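Local structure of ectonucleotide pyrophosphatase/phosphodiesterase family member 5 (5VEO) at residues 363-368 / 376-381; 306-311 / 331-336; 19-24 / 199-204. The protein probably hydrolyses phosphodiester bonds in a zinc-dependent manner, as an ectoenzyme of the nucleotide pyrophosphatase/phosphodiesterase family with restricted activity on nucleotides. The protein carries 1 engineered substitution. One frame throughout, in Å; residues are numbered along the deposited sequence.

How the contacts relate
None of the three contacts nests in or crosses another; they follow in series. Contact 3 comes first. It closes a loop of 174 residues by setting strand 16-21 of the central sheet against helix 190-210. Contact 2 closes a loop of 19 residues. It joins the turn after strand 302-306 of the four-stranded antiparallel sheet to the loop before strand 338-341. Contact 1 closes only seven residues, between helices 359-366 and 378-381. Contacts 2 and 3 touch, with Pro336 CB 4.1 Å from Phe24 O. Contact 1 touches neither, but Leu363 of its helix packs on Val18, so strand 16-21 is shared ground for contacts 1 and 3.

Contact 1 (363-368 / 376-381); sequences LCHLLN and GSFWNV. With NAG (2-acetamido-2-deoxy-beta-D-glucopyranose), chain G.
Phe378 and His365 meet ring against ring, and this pair carries the whole contact between helix 359-366 and the short, weakly bonded helix 378-381. The second segment enters through Ser377, at the N-cap position of its helix. Ser377 OG accepts from Trp379 N at 3.1 Å, a weak capping bond bent to 127°. The backbone N of Ser377 is held by Asp358 OD1.

Phe378 comes next. Its CG stands anti to the backbone N (chi1 176°), which carries the ring out towards the other helix. The two rings form an offset stack, with planes 26° apart and centroids of Phe378 and His365 4.2 Å apart. Phe378 CZ sits over the centre of the imidazole. Phe378 CE2 comes closest, 3.3 Å from His365 CG, and also meets His365 CB.

Trp379 turns its indole to Phe378. Phe378 CD1 lies over the rim of one indole face, while Trp379 CZ3 lies at the edge of the phenyl ring, in its plane. Asn380 lies against a glycan sugar, Asn380 CG 3.4 Å from NAG O7, a contact and not a hydrogen bond. Its backbone O accepts from Lys351 NZ. Val381 N bonds to Phe378 O at 2.9 Å, and the Val381 side chain packs on Leu362 of the first helix.

The contact thus joins two helices across a seven-residue loop at the protein surface. It rests on van der Waals and ring-stacking forces. The stack uses the face of the imidazole and needs no hydrogen bond from its nitrogens, so it could probably persist whether or not His365 is protonated.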
loop_
_atom_site.group_PDB
_atom_site.type_symbol
_atom_site.label_atom_id
_atom_site.label_comp_id
_atom_site.label_asym_id
_atom_site.label_seq_id
_atom_site.Cartn_x
_atom_site.Cartn_y
_atom_site.Cartn_z
ATOM N N LEU A 363 15.313 -5.239 -1.723
ATOM C CA LEU A 363 15.724 -4.160 -2.625
ATOM C C LEU A 363 17.131 -3.680 -2.308
ATOM O O LEU A 363 17.959 -3.493 -3.212
ATOM C CB LEU A 363 14.755 -2.980 -2.528
ATOM C CG LEU A 363 13.312 -3.228 -2.996
ATOM C CD1 LEU A 363 12.451 -2.004 -2.906
ATOM C CD2 LEU A 363 13.277 -3.741 -4.413
ATOM N N CYS A 364 17.406 -3.425 -1.029
ATOM C CA CYS A 364 18.736 -2.956 -0.648
ATOM C C CYS A 364 19.799 -3.984 -1.005
ATOM O O CYS A 364 20.903 -3.623 -1.434
ATOM C CB CYS A 364 18.776 -2.631 0.845
ATOM S SG CYS A 364 17.877 -1.124 1.288
ATOM N N HIS A 365 19.489 -5.270 -0.840
ATOM C CA HIS A 365 20.428 -6.310 -1.244
ATOM C C HIS A 365 20.674 -6.274 -2.748
ATOM O O HIS A 365 21.823 -6.288 -3.203
ATOM C CB HIS A 365 19.917 -7.687 -0.820
ATOM C CG HIS A 365 20.792 -8.807 -1.284
ATOM N ND1 HIS A 365 21.914 -9.208 -0.591
ATOM C CD2 HIS A 365 20.735 -9.584 -2.391
ATOM C CE1 HIS A 365 22.498 -10.201 -1.238
ATOM N NE2 HIS A 365 21.810 -10.439 -2.342
ATOM N N LEU A 366 19.602 -6.237 -3.541
ATOM C CA LEU A 366 19.761 -6.252 -4.989
ATOM C C LEU A 366 20.575 -5.059 -5.463
ATOM O O LEU A 366 21.399 -5.182 -6.377
ATOM C CB LEU A 366 18.393 -6.255 -5.665
ATOM C CG LEU A 366 17.597 -7.535 -5.466
ATOM C CD1 LEU A 366 16.149 -7.326 -5.939
ATOM C CD2 LEU A 366 18.249 -8.686 -6.204
ATOM N N LEU A 367 20.351 -3.898 -4.863
ATOM C CA LEU A 367 20.984 -2.663 -5.299
ATOM C C LEU A 367 22.306 -2.395 -4.593
ATOM O O LEU A 367 22.909 -1.337 -4.814
ATOM C CB LEU A 367 20.026 -1.500 -5.068
ATOM C CG LEU A 367 18.690 -1.587 -5.813
ATOM C CD1 LEU A 367 17.787 -0.440 -5.399
ATOM C CD2 LEU A 367 18.913 -1.588 -7.321
ATOM N N ASN A 368 22.764 -3.306 -3.742
ATOM C CA ASN A 368 24.011 -3.113 -3.010
ATOM C C ASN A 368 23.991 -1.799 -2.225
ATOM O O ASN A 368 24.924 -0.992 -2.278
ATOM C CB ASN A 368 25.198 -3.155 -3.965
ATOM C CG ASN A 368 26.495 -3.415 -3.254
ATOM O OD1 ASN A 368 26.516 -4.007 -2.175
ATOM N ND2 ASN A 368 27.593 -2.968 -3.848
ATOM N N GLY A 376 12.023 -5.793 8.605
ATOM C CA GLY A 376 12.008 -7.022 7.850
ATOM C C GLY A 376 13.319 -7.766 7.997
ATOM O O GLY A 376 14.185 -7.413 8.798
ATOM N N SER A 377 13.458 -8.824 7.207
ATOM C CA SER A 377 14.684 -9.608 7.246
ATOM C C SER A 377 14.990 -10.128 5.859
ATOM O O SER A 377 14.161 -10.803 5.243
ATOM C CB SER A 377 14.580 -10.769 8.223
ATOM O OG SER A 377 15.711 -11.619 8.082
ATOM N N PHE A 378 16.191 -9.817 5.378
ATOM C CA PHE A 378 16.640 -10.406 4.131
ATOM C C PHE A 378 16.625 -11.926 4.211
ATOM O O PHE A 378 16.318 -12.608 3.223
ATOM C CB PHE A 378 18.042 -9.913 3.797
ATOM C CG PHE A 378 18.593 -10.550 2.597
ATOM C CD1 PHE A 378 19.557 -11.526 2.708
ATOM C CD2 PHE A 378 18.108 -10.223 1.354
ATOM C CE1 PHE A 378 20.055 -12.139 1.587
ATOM C CE2 PHE A 378 18.600 -10.834 0.232
ATOM C CZ PHE A 378 19.580 -11.784 0.347
ATOM N N TRP A 379 16.959 -12.481 5.375
ATOM C CA TRP A 379 17.069 -13.929 5.470
ATOM C C TRP A 379 15.723 -14.597 5.212
ATOM O O TRP A 379 15.680 -15.734 4.736
ATOM C CB TRP A 379 17.669 -14.311 6.829
ATOM C CG TRP A 379 18.982 -13.616 7.043
ATOM C CD1 TRP A 379 19.306 -12.758 8.052
ATOM C CD2 TRP A 379 20.134 -13.675 6.185
ATOM N NE1 TRP A 379 20.592 -12.293 7.886
ATOM C CE2 TRP A 379 21.120 -12.840 6.747
ATOM C CE3 TRP A 379 20.426 -14.358 5.000
ATOM C CZ2 TRP A 379 22.380 -12.678 6.172
ATOM C CZ3 TRP A 379 21.679 -14.196 4.429
ATOM C CH2 TRP A 379 22.637 -13.359 5.013
ATOM N N ASN A 380 14.615 -13.881 5.450
ATOM C CA ASN A 380 13.290 -14.432 5.165
ATOM C C ASN A 380 13.028 -14.596 3.670
ATOM O O ASN A 380 12.197 -15.430 3.291
ATOM C CB ASN A 380 12.192 -13.540 5.754
ATOM C CG ASN A 380 12.264 -13.415 7.272
ATOM O OD1 ASN A 380 11.880 -12.383 7.824
ATOM N ND2 ASN A 380 12.738 -14.454 7.952
ATOM N N VAL A 381 13.680 -13.805 2.810
ATOM C CA VAL A 381 13.362 -13.807 1.387
ATOM C C VAL A 381 14.548 -14.209 0.516
ATOM O O VAL A 381 14.433 -14.213 -0.710
ATOM C CB VAL A 381 12.792 -12.443 0.945
ATOM C CG1 VAL A 381 11.429 -12.245 1.564
ATOM C CG2 VAL A 381 13.704 -11.305 1.334
HETATM C C1 NAG G . 7.101 -12.267 9.395
HETATM C C2 NAG G . 7.812 -13.640 9.270
HETATM C C3 NAG G . 7.738 -14.422 10.581
HETATM C C4 NAG G . 8.202 -13.569 11.750
HETATM C C5 NAG G . 7.395 -12.282 11.793
HETATM C C6 NAG G . 7.806 -11.381 12.929
HETATM C C7 NAG G . 7.880 -14.572 7.008
HETATM C C8 NAG G . 7.174 -15.427 6.005
HETATM N N2 NAG G . 7.265 -14.434 8.185
HETATM O O3 NAG G . 8.567 -15.574 10.481
HETATM O O4 NAG G . 8.022 -14.265 12.977
HETATM O O5 NAG G . 7.604 -11.555 10.576
HETATM O O6 NAG G . 9.029 -10.717 12.640
HETATM O O7 NAG G . 8.944 -13.980 6.743
#

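Contact 2 (306-311 / 331-336); sequences ADEGWY and LAEMHP. With NAG (2-acetamido-2-deoxy-beta-D-glucopyranose), chain B.
Glu308 reaches across to Leu331 and Glu333 with a stretched side chain. Its CG lies anti to the backbone N (chi1 -170°), and the chain stays extended beyond. Glu308 and Leu331 run alongside, pointing opposite ways. Glu308 CB is 3.8 Å from Leu331 CD1, and Glu308 CD is 4.0 Å from Leu331 CD2. Glu308 follows Asp307 in a type II beta turn that ends at Trp310. The turn links strands 302-306 and 311-313, beside a protein-linked glycan. Across the contact, Leu331 leads into a 3-10 turn before strand 338-341. Glu333 keeps CG beside its backbone N (chi1 -71°) and is extended beyond. It crosses Glu308 at about a right angle, with carboxylate planes 40° apart. Glu308 OE2 sits 3.4 Å from Glu333 CB and equally close to Glu333 OE1, another acceptor. Their charges probably repel; Thr228 OG1, hydrogen-bonded to Glu333 OE1, and a long, weak ion pair with Arg25 probably ease this on the Glu333 side. One water donates to Glu308 OE2 (2.7 Å) and accepts from Glu333 N. With an alanine in place of Glu308, the water would probably lose its carboxylate acceptor and Leu331 CD2 its cover, while the CB contact remained.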
loop_
_atom_site.group_PDB
_atom_site.type_symbol
_atom_site.label_atom_id
_atom_site.label_comp_id
_atom_site.label_asym_id
_atom_site.label_seq_id
_atom_site.Cartn_x
_atom_site.Cartn_y
_atom_site.Cartn_z
ATOM N N ALA A 306 -13.663 -2.161 12.413
ATOM C CA ALA A 306 -14.763 -3.000 11.943
ATOM C C ALA A 306 -14.240 -4.351 11.487
ATOM O O ALA A 306 -13.146 -4.450 10.909
ATOM C CB ALA A 306 -15.509 -2.339 10.790
ATOM N N ASP A 307 -15.029 -5.390 11.758
ATOM C CA ASP A 307 -14.736 -6.719 11.241
ATOM C C ASP A 307 -14.831 -6.742 9.720
ATOM O O ASP A 307 -15.482 -5.898 9.092
ATOM C CB ASP A 307 -15.696 -7.756 11.817
ATOM C CG ASP A 307 -15.467 -8.010 13.301
ATOM O OD1 ASP A 307 -14.308 -7.851 13.802
ATOM O OD2 ASP A 307 -16.462 -8.395 13.953
ATOM N N GLU A 308 -14.164 -7.737 9.137
ATOM C CA GLU A 308 -14.136 -7.923 7.693
ATOM C C GLU A 308 -15.527 -7.802 7.069
ATOM O O GLU A 308 -16.470 -8.492 7.468
ATOM C CB GLU A 308 -13.539 -9.289 7.376
ATOM C CG GLU A 308 -13.256 -9.450 5.930
ATOM C CD GLU A 308 -12.567 -10.751 5.601
ATOM O OE1 GLU A 308 -12.932 -11.803 6.165
ATOM O OE2 GLU A 308 -11.675 -10.708 4.749
ATOM N N GLY A 309 -15.640 -6.940 6.059
ATOM C CA GLY A 309 -16.866 -6.787 5.298
ATOM C C GLY A 309 -17.909 -5.886 5.925
ATOM O O GLY A 309 -18.999 -5.737 5.351
ATOM N N TRP A 310 -17.601 -5.274 7.065
ATOM C CA TRP A 310 -18.459 -4.305 7.727
ATOM C C TRP A 310 -17.994 -2.885 7.421
ATOM O O TRP A 310 -16.791 -2.614 7.269
ATOM C CB TRP A 310 -18.478 -4.552 9.246
ATOM C CG TRP A 310 -19.328 -5.742 9.574
ATOM C CD1 TRP A 310 -18.984 -7.051 9.461
ATOM C CD2 TRP A 310 -20.701 -5.721 9.968
ATOM N NE1 TRP A 310 -20.048 -7.852 9.783
ATOM C CE2 TRP A 310 -21.113 -7.057 10.114
ATOM C CE3 TRP A 310 -21.611 -4.699 10.236
ATOM C CZ2 TRP A 310 -22.407 -7.400 10.486
ATOM C CZ3 TRP A 310 -22.885 -5.040 10.642
ATOM C CH2 TRP A 310 -23.269 -6.376 10.766
ATOM N N TYR A 311 -18.963 -1.978 7.332
ATOM C CA TYR A 311 -18.718 -0.582 6.984
ATOM C C TYR A 311 -19.085 0.309 8.157
ATOM O O TYR A 311 -20.115 0.103 8.794
ATOM C CB TYR A 311 -19.534 -0.135 5.757
ATOM C CG TYR A 311 -18.719 0.598 4.729
ATOM C CD1 TYR A 311 -18.300 -0.055 3.568
ATOM C CD2 TYR A 311 -18.372 1.938 4.895
ATOM C CE1 TYR A 311 -17.537 0.586 2.624
ATOM C CE2 TYR A 311 -17.594 2.591 3.948
ATOM C CZ TYR A 311 -17.199 1.913 2.804
ATOM O OH TYR A 311 -16.442 2.532 1.830
ATOM N N LEU A 331 -5.979 -10.917 7.734
ATOM C CA LEU A 331 -7.023 -11.456 6.878
ATOM C C LEU A 331 -6.491 -11.717 5.478
ATOM O O LEU A 331 -5.915 -10.822 4.840
ATOM C CB LEU A 331 -8.189 -10.483 6.812
ATOM C CG LEU A 331 -8.942 -10.262 8.114
ATOM C CD1 LEU A 331 -9.784 -9.015 8.004
ATOM C CD2 LEU A 331 -9.828 -11.456 8.436
ATOM N N ALA A 332 -6.779 -12.914 4.962
ATOM C CA ALA A 332 -6.292 -13.284 3.637
ATOM C C ALA A 332 -6.770 -12.315 2.560
ATOM O O ALA A 332 -6.011 -12.001 1.623
ATOM C CB ALA A 332 -6.734 -14.708 3.301
ATOM N N GLU A 333 -8.015 -11.825 2.673
ATOM C CA GLU A 333 -8.544 -10.953 1.630
ATOM C C GLU A 333 -7.805 -9.619 1.568
ATOM O O GLU A 333 -7.895 -8.932 0.546
ATOM C CB GLU A 333 -10.044 -10.731 1.810
ATOM C CG GLU A 333 -10.828 -12.007 1.473
ATOM C CD GLU A 333 -12.320 -11.927 1.547
ATOM O OE1 GLU A 333 -12.880 -10.837 1.524
ATOM O OE2 GLU A 333 -12.946 -13.017 1.631
ATOM N N MET A 334 -7.089 -9.241 2.630
ATOM C CA MET A 334 -6.302 -8.008 2.614
ATOM C C MET A 334 -4.922 -8.190 1.996
ATOM O O MET A 334 -4.220 -7.186 1.793
ATOM C CB MET A 334 -6.166 -7.461 4.027
ATOM C CG MET A 334 -7.456 -6.938 4.605
ATOM S SD MET A 334 -8.214 -5.629 3.632
ATOM C CE MET A 334 -9.441 -6.518 2.737
ATOM N N HIS A 335 -4.541 -9.440 1.634
ATOM C CA HIS A 335 -3.166 -9.684 1.201
ATOM C C HIS A 335 -2.987 -9.441 -0.300
ATOM O O HIS A 335 -3.827 -9.845 -1.111
ATOM C CB HIS A 335 -2.747 -11.104 1.549
ATOM C CG HIS A 335 -2.671 -11.335 3.023
ATOM N ND1 HIS A 335 -2.582 -12.586 3.587
ATOM C CD2 HIS A 335 -2.695 -10.459 4.053
ATOM C CE1 HIS A 335 -2.555 -12.473 4.904
ATOM N NE2 HIS A 335 -2.604 -11.188 5.210
ATOM N N PRO A 336 -1.884 -8.798 -0.678
ATOM C CA PRO A 336 -1.608 -8.501 -2.082
ATOM C C PRO A 336 -0.871 -9.620 -2.799
ATOM O O PRO A 336 -0.167 -10.420 -2.191
ATOM C CB PRO A 336 -0.674 -7.293 -1.979
ATOM C CG PRO A 336 0.118 -7.591 -0.735
ATOM C CD PRO A 336 -0.870 -8.234 0.219
HETATM C C1 NAG B . -19.799 -10.115 13.423
HETATM C C2 NAG B . -18.752 -11.170 13.137
HETATM C C3 NAG B . -19.313 -12.579 13.380
HETATM C C4 NAG B . -20.058 -12.701 14.708
HETATM C C5 NAG B . -21.016 -11.540 14.901
HETATM C C6 NAG B . -21.655 -11.515 16.276
HETATM C C7 NAG B . -17.030 -11.098 11.364
HETATM C C8 NAG B . -16.801 -10.999 9.882
HETATM N N2 NAG B . -18.305 -11.049 11.753
HETATM O O3 NAG B . -18.233 -13.501 13.377
HETATM O O4 NAG B . -20.824 -13.911 14.694
HETATM O O5 NAG B . -20.323 -10.300 14.766
HETATM O O6 NAG B . -22.902 -10.845 16.176
HETATM O O7 NAG B . -16.105 -11.229 12.152
HETATM O O HOH W 1 -10.101 -12.825 4.462
#

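Contact 3 (19-24 / 199-204); sequences VSFDGF and HKLGYL. With ZN (zinc ion), chain E; AMP (adenosine monophosphate), chain Q.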
loop_
_atom_site.group_PDB
_atom_site.type_symbol
_atom_site.label_atom_id
_atom_site.label_comp_id
_atom_site.label_asym_id
_atom_site.label_seq_id
_atom_site.Cartn_x
_atom_site.Cartn_y
_atom_site.Cartn_z
ATOM N N VAL A 19 6.539 -2.521 -9.452
ATOM C CA VAL A 19 5.240 -2.138 -9.970
ATOM C C VAL A 19 4.203 -2.430 -8.906
ATOM O O VAL A 19 4.159 -3.551 -8.390
ATOM C CB VAL A 19 4.895 -2.898 -11.256
ATOM C CG1 VAL A 19 3.544 -2.449 -11.771
ATOM C CG2 VAL A 19 5.983 -2.694 -12.284
ATOM N N SER A 20 3.345 -1.445 -8.609
ATOM C CA SER A 20 2.184 -1.653 -7.740
ATOM C C SER A 20 0.918 -1.434 -8.559
ATOM O O SER A 20 0.677 -0.327 -9.061
ATOM C CB SER A 20 2.177 -0.724 -6.531
ATOM O OG SER A 20 0.986 -0.911 -5.805
ATOM N N PHE A 21 0.148 -2.508 -8.733
ATOM C CA PHE A 21 -1.225 -2.415 -9.210
ATOM C C PHE A 21 -2.079 -2.319 -7.968
ATOM O O PHE A 21 -2.241 -3.307 -7.245
ATOM C CB PHE A 21 -1.630 -3.613 -10.059
ATOM C CG PHE A 21 -0.936 -3.678 -11.377
ATOM C CD1 PHE A 21 -1.257 -2.774 -12.373
ATOM C CD2 PHE A 21 0.001 -4.662 -11.643
ATOM C CE1 PHE A 21 -0.644 -2.823 -13.580
ATOM C CE2 PHE A 21 0.623 -4.715 -12.884
ATOM C CZ PHE A 21 0.296 -3.800 -13.844
ATOM N N ASP A 22 -2.595 -1.132 -7.701
ATOM C CA ASP A 22 -3.241 -0.887 -6.423
ATOM C C ASP A 22 -4.413 -1.858 -6.213
ATOM O O ASP A 22 -5.248 -2.042 -7.103
ATOM C CB ASP A 22 -3.722 0.564 -6.373
ATOM C CG ASP A 22 -4.028 1.024 -4.956
ATOM O OD1 ASP A 22 -4.814 0.306 -4.284
ATOM O OD2 ASP A 22 -3.459 2.053 -4.507
ATOM N N GLY A 23 -4.486 -2.459 -5.029
ATOM C CA GLY A 23 -5.647 -3.268 -4.656
ATOM C C GLY A 23 -5.744 -4.605 -5.355
ATOM O O GLY A 23 -6.852 -5.128 -5.552
ATOM N N PHE A 24 -4.610 -5.185 -5.728
ATOM C CA PHE A 24 -4.597 -6.450 -6.459
ATOM C C PHE A 24 -4.490 -7.565 -5.425
ATOM O O PHE A 24 -3.403 -7.955 -4.982
ATOM C CB PHE A 24 -3.469 -6.490 -7.485
ATOM C CG PHE A 24 -3.675 -7.517 -8.568
ATOM C CD1 PHE A 24 -3.656 -8.884 -8.283
ATOM C CD2 PHE A 24 -3.927 -7.121 -9.874
ATOM C CE1 PHE A 24 -3.857 -9.822 -9.294
ATOM C CE2 PHE A 24 -4.113 -8.063 -10.889
ATOM C CZ PHE A 24 -4.075 -9.416 -10.592
ATOM N N HIS A 199 -3.491 -7.488 -19.203
ATOM C CA HIS A 199 -3.106 -6.938 -20.498
ATOM C C HIS A 199 -2.067 -5.830 -20.342
ATOM O O HIS A 199 -1.091 -5.780 -21.096
ATOM C CB HIS A 199 -4.348 -6.426 -21.225
ATOM C CG HIS A 199 -4.115 -6.110 -22.666
ATOM N ND1 HIS A 199 -4.043 -4.819 -23.147
ATOM C CD2 HIS A 199 -3.929 -6.922 -23.733
ATOM C CE1 HIS A 199 -3.826 -4.850 -24.451
ATOM N NE2 HIS A 199 -3.755 -6.113 -24.831
ATOM N N LYS A 200 -2.247 -4.947 -19.355
ATOM C CA LYS A 200 -1.281 -3.874 -19.114
ATOM C C LYS A 200 0.066 -4.426 -18.674
ATOM O O LYS A 200 1.115 -3.932 -19.098
ATOM C CB LYS A 200 -1.829 -2.907 -18.077
ATOM C CG LYS A 200 -2.897 -2.010 -18.669
ATOM C CD LYS A 200 -3.484 -1.100 -17.643
ATOM C CE LYS A 200 -4.224 0.043 -18.310
ATOM N NZ LYS A 200 -5.282 -0.400 -19.247
ATOM N N LEU A 201 0.064 -5.469 -17.845
ATOM C CA LEU A 201 1.318 -6.117 -17.509
ATOM C C LEU A 201 1.992 -6.657 -18.766
ATOM O O LEU A 201 3.212 -6.531 -18.936
ATOM C CB LEU A 201 1.069 -7.228 -16.487
ATOM C CG LEU A 201 2.291 -8.034 -16.044
ATOM C CD1 LEU A 201 3.393 -7.134 -15.461
ATOM C CD2 LEU A 201 1.877 -9.143 -15.089
ATOM N N GLY A 202 1.203 -7.239 -19.669
ATOM C CA GLY A 202 1.747 -7.699 -20.942
ATOM C C GLY A 202 2.365 -6.579 -21.760
ATOM O O GLY A 202 3.419 -6.756 -22.378
ATOM N N TYR A 203 1.726 -5.410 -21.761
ATOM C CA TYR A 203 2.287 -4.237 -22.421
ATOM C C TYR A 203 3.644 -3.858 -21.828
ATOM O O TYR A 203 4.608 -3.576 -22.555
ATOM C CB TYR A 203 1.300 -3.078 -22.295
ATOM C CG TYR A 203 1.764 -1.817 -22.965
ATOM C CD1 TYR A 203 1.505 -1.594 -24.310
ATOM C CD2 TYR A 203 2.474 -0.853 -22.265
ATOM C CE1 TYR A 203 1.917 -0.437 -24.932
ATOM C CE2 TYR A 203 2.902 0.321 -22.891
ATOM C CZ TYR A 203 2.625 0.510 -24.222
ATOM O OH TYR A 203 3.039 1.653 -24.852
ATOM N N LEU A 204 3.736 -3.841 -20.501
ATOM C CA LEU A 204 4.999 -3.537 -19.839
ATOM C C LEU A 204 6.075 -4.548 -20.222
ATOM O O LEU A 204 7.213 -4.181 -20.532
ATOM C CB LEU A 204 4.790 -3.514 -18.320
ATOM C CG LEU A 204 6.059 -3.362 -17.477
ATOM C CD1 LEU A 204 6.815 -2.065 -17.813
ATOM C CD2 LEU A 204 5.723 -3.431 -15.996
HETATM ZN ZN ZN E . -4.609 0.658 -2.388
HETATM P P AMP Q . -6.372 3.259 -1.315
HETATM O O1P AMP Q . -6.013 3.335 0.139
HETATM O O2P AMP Q . -7.888 3.149 -1.519
HETATM O O3P AMP Q . -5.643 2.142 -2.057
HETATM O "O5'" AMP Q . -5.914 4.620 -2.023
HETATM C "C5'" AMP Q . -5.650 4.614 -3.434
HETATM C "C4'" AMP Q . -6.041 5.889 -4.128
HETATM O "O4'" AMP Q . -5.076 6.884 -3.818
HETATM C "C3'" AMP Q . -6.030 5.774 -5.653
HETATM O "O3'" AMP Q . -7.347 5.758 -6.159
HETATM C "C2'" AMP Q . -5.294 7.027 -6.138
HETATM O "O2'" AMP Q . -5.974 7.778 -7.107
HETATM C "C1'" AMP Q . -5.082 7.822 -4.865
HETATM N N9 AMP Q . -3.826 8.539 -4.845
HETATM C C8 AMP Q . -2.584 8.024 -4.855
HETATM N N7 AMP Q . -1.673 9.028 -4.804
HETATM C C5 AMP Q . -2.382 10.186 -4.755
HETATM C C6 AMP Q . -2.070 11.628 -4.677
HETATM N N6 AMP Q . -0.788 12.035 -4.646
HETATM N N1 AMP Q . -3.088 12.506 -4.640
HETATM C C2 AMP Q . -4.378 12.129 -4.665
HETATM N N3 AMP Q . -4.752 10.841 -4.726
HETATM C C4 AMP Q . -3.795 9.860 -4.786
#
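Val19 opens the contact by packing on Leu204 of helix 190-210. Val19 CG2 lies 3.8 Å from Leu204 CD2. The other branch, Val19 CG1, covers the rim of one face of the Phe21 ring. Ser20 OG is hydrogen-bonded to His62 NE2.

Phe21 returns to the helix. With CG beside the backbone N (chi1 -69°), its ring reaches Leu201 by the far atom, Phe21 CZ, 4.4 Å from Leu201 CB. The ring end approaches both the backbone N and CB of Leu201 in plain van der Waals packing. Val221 of the neighbouring strand 218-222 also touches both Phe21 and Leu201.

Asp22 leaves the strand and turns to the metal. Its CG is anti to the backbone N (chi1 -163°), and Asp22 OD1 binds zinc at 1.9 Å. AMP O3P binds the same zinc at 1.8 Å, and Asp224 and His225 complete the site. Tyr172 OH holds Asp22 OD2, a second-shell bond that helps fix the carboxylate. Gly23 and Phe24 finish a type II beta turn begun at Phe21, closed by a weak bond of 3.4 Å from Phe24 N to Phe21 O. Asp224 OD1 grips Gly23 N, and Ser223 OG takes Phe24 N.

Helix 190-210 connects the parallel strands 168-173 and 218-222, a beta-alpha-beta crossover that passes over strand 16-21 between them. A metal-binding aspartate just past the C-terminal end of a central strand, in a sheet flanked by such a helix, fits the alkaline phosphatase superfamily fold and its zinc site.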